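Local coordinates for sugar isomerase (Sinorhizobium meliloti, PDB 3QC0), which binds zinc in a TIM barrel of the xylose isomerase-like family and probably acts as a sugar isomerase, at residues C18-A23 with I35-D40. Numbering follows the deposited sequence.
Sequences CGFAEA and IAPWRD
Phe20, in the first turn of helix 20-29, rests its ring against Ile35 of strand 34-36 and Pro37 just beyond it, a contact of helix with strand and the loop that follows, inside the first beta-alpha-beta unit of the TIM barrel. The contact is wholly apolar, with no hydrogen bond crossing it, and all three residues are buried. Pro37 comes to the rim of the ring: its CB sits near the ring plane, 3.7 Å from Phe20 CE2, and the two side chains lie alongside each other, pointing the same way. The Ile35 side chain crosses that of Phe20 at about a right angle, and its terminal methyl CD1 lies oblique to the ring, reaching CE2 and CZ of Phe20, each at 4.0 Å. With CG anti to the backbone N (chi1 -176°), the Phe20 ring is carried to where CE2 meets both Pro37 CB and Ile35 CD1. An alanine at Phe20 would remove the ring and would probably leave Ile35 CD1 and Pro37 CB facing a gap between helix and strand.

Gly19 is the N-cap of the helix, and its O accepts the bond from Ala23 N at 2.9 Å, closing the turn that carries Phe20. Within the barrel sheet, Ile35 makes backbone hydrogen bonds with Lys60 and Thr62 of neighbouring strand 60-68. Ile45 of helix 39-45 also touches Phe20, while Val42 and Leu61 pack on Pro37. The zinc ion lies about 12 Å from the Pro37 side chain, so the packing stands back from the metal. On the proline itself, CG adds a further touch to Phe20 CE2, at 4.0 Å.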
loop_
_atom_site.group_PDB
_atom_site.type_symbol
_atom_site.label_atom_id
_atom_site.label_comp_id
_atom_site.label_asym_id
_atom_site.label_seq_id
_atom_site.Cartn_x
_atom_site.Cartn_y
_atom_site.Cartn_z
ATOM N N CYS A 18 -28.446 9.066 1.783
ATOM C CA CYS A 18 -29.536 8.135 1.592
ATOM C C CYS A 18 -29.427 6.928 2.471
ATOM O O CYS A 18 -28.366 6.304 2.532
ATOM C CB CYS A 18 -29.618 7.631 0.145
ATOM S SG CYS A 18 -29.749 8.882 -1.129
ATOM N N GLY A 19 -30.541 6.557 3.090
ATOM C CA GLY A 19 -30.670 5.226 3.634
ATOM C C GLY A 19 -31.028 4.267 2.517
ATOM O O GLY A 19 -31.103 4.646 1.353
ATOM N N PHE A 20 -31.294 3.017 2.878
ATOM C CA PHE A 20 -31.454 1.948 1.881
ATOM C C PHE A 20 -32.568 2.187 0.861
ATOM O O PHE A 20 -32.368 2.041 -0.341
ATOM C CB PHE A 20 -31.705 0.607 2.618
ATOM C CG PHE A 20 -31.786 -0.587 1.715
ATOM C CD1 PHE A 20 -32.962 -0.963 1.115
ATOM C CD2 PHE A 20 -30.666 -1.407 1.528
ATOM C CE1 PHE A 20 -33.018 -2.067 0.284
ATOM C CE2 PHE A 20 -30.707 -2.487 0.705
ATOM C CZ PHE A 20 -31.896 -2.875 0.099
ATOM N N ALA A 21 -33.787 2.518 1.328
ATOM C CA ALA A 21 -34.882 2.682 0.409
ATOM C C ALA A 21 -34.704 3.829 -0.574
ATOM O O ALA A 21 -35.016 3.673 -1.764
ATOM C CB ALA A 21 -36.185 2.900 1.197
ATOM N N GLU A 22 -34.209 4.964 -0.075
ATOM C CA GLU A 22 -33.986 6.122 -0.946
ATOM C C GLU A 22 -32.858 5.855 -1.929
ATOM O O GLU A 22 -32.934 6.243 -3.086
ATOM C CB GLU A 22 -33.653 7.385 -0.166
ATOM C CG GLU A 22 -33.776 8.630 -1.092
ATOM C CD GLU A 22 -33.227 9.892 -0.492
ATOM O OE1 GLU A 22 -33.046 9.947 0.751
ATOM O OE2 GLU A 22 -32.977 10.830 -1.281
ATOM N N ALA A 23 -31.804 5.195 -1.453
ATOM C CA ALA A 23 -30.706 4.826 -2.335
ATOM C C ALA A 23 -31.213 3.949 -3.474
ATOM O O ALA A 23 -30.909 4.164 -4.626
ATOM C CB ALA A 23 -29.607 4.112 -1.544
ATOM N N ILE A 35 -27.135 -3.223 -6.881
ATOM C CA ILE A 35 -26.631 -2.480 -5.744
ATOM C C ILE A 35 -25.712 -3.390 -4.933
ATOM O O ILE A 35 -25.719 -4.612 -5.093
ATOM C CB ILE A 35 -27.773 -1.912 -4.842
ATOM C CG1 ILE A 35 -28.688 -3.031 -4.289
ATOM C CG2 ILE A 35 -28.615 -0.900 -5.642
ATOM C CD1 ILE A 35 -29.437 -2.610 -3.055
ATOM N N ALA A 36 -24.958 -2.771 -4.037
ATOM C CA ALA A 36 -24.260 -3.487 -2.974
ATOM C C ALA A 36 -24.452 -2.701 -1.693
ATOM O O ALA A 36 -23.790 -1.685 -1.468
ATOM C CB ALA A 36 -22.768 -3.668 -3.320
ATOM N N PRO A 37 -25.418 -3.126 -0.857
ATOM C CA PRO A 37 -25.621 -2.465 0.403
ATOM C C PRO A 37 -24.678 -2.964 1.488
ATOM O O PRO A 37 -24.031 -4.009 1.336
ATOM C CB PRO A 37 -27.045 -2.849 0.762
ATOM C CG PRO A 37 -27.138 -4.277 0.282
ATOM C CD PRO A 37 -26.295 -4.303 -1.006
ATOM N N TRP A 38 -24.640 -2.200 2.573
ATOM C CA TRP A 38 -23.894 -2.554 3.743
ATOM C C TRP A 38 -24.803 -3.061 4.846
ATOM O O TRP A 38 -26.003 -2.700 4.924
ATOM C CB TRP A 38 -23.088 -1.346 4.233
ATOM C CG TRP A 38 -21.969 -0.979 3.328
ATOM C CD1 TRP A 38 -22.035 -0.673 2.005
ATOM C CD2 TRP A 38 -20.574 -0.937 3.668
ATOM N NE1 TRP A 38 -20.779 -0.429 1.508
ATOM C CE2 TRP A 38 -19.877 -0.582 2.516
ATOM C CE3 TRP A 38 -19.867 -1.133 4.851
ATOM C CZ2 TRP A 38 -18.497 -0.406 2.504
ATOM C CZ3 TRP A 38 -18.481 -0.972 4.824
ATOM C CH2 TRP A 38 -17.828 -0.644 3.662
ATOM N N ARG A 39 -24.243 -3.859 5.743
ATOM C CA ARG A 39 -25.055 -4.526 6.755
ATOM C C ARG A 39 -25.735 -3.545 7.701
ATOM O O ARG A 39 -26.856 -3.807 8.148
ATOM C CB ARG A 39 -24.202 -5.503 7.541
ATOM C CG ARG A 39 -23.745 -6.685 6.667
ATOM C CD ARG A 39 -22.831 -7.568 7.427
ATOM N NE ARG A 39 -23.483 -8.292 8.492
ATOM C CZ ARG A 39 -22.855 -8.854 9.525
ATOM N NH1 ARG A 39 -21.535 -8.717 9.665
ATOM N NH2 ARG A 39 -23.490 -9.528 10.412
ATOM N N ASP A 40 -25.088 -2.423 7.973
ATOM C CA ASP A 40 -25.674 -1.399 8.865
ATOM C C ASP A 40 -26.863 -0.756 8.204
ATOM O O ASP A 40 -27.854 -0.481 8.889
ATOM C CB ASP A 40 -24.658 -0.359 9.372
ATOM C CG ASP A 40 -23.926 0.394 8.269
ATOM O OD1 ASP A 40 -23.916 -0.002 7.099
ATOM O OD2 ASP A 40 -23.304 1.424 8.621
#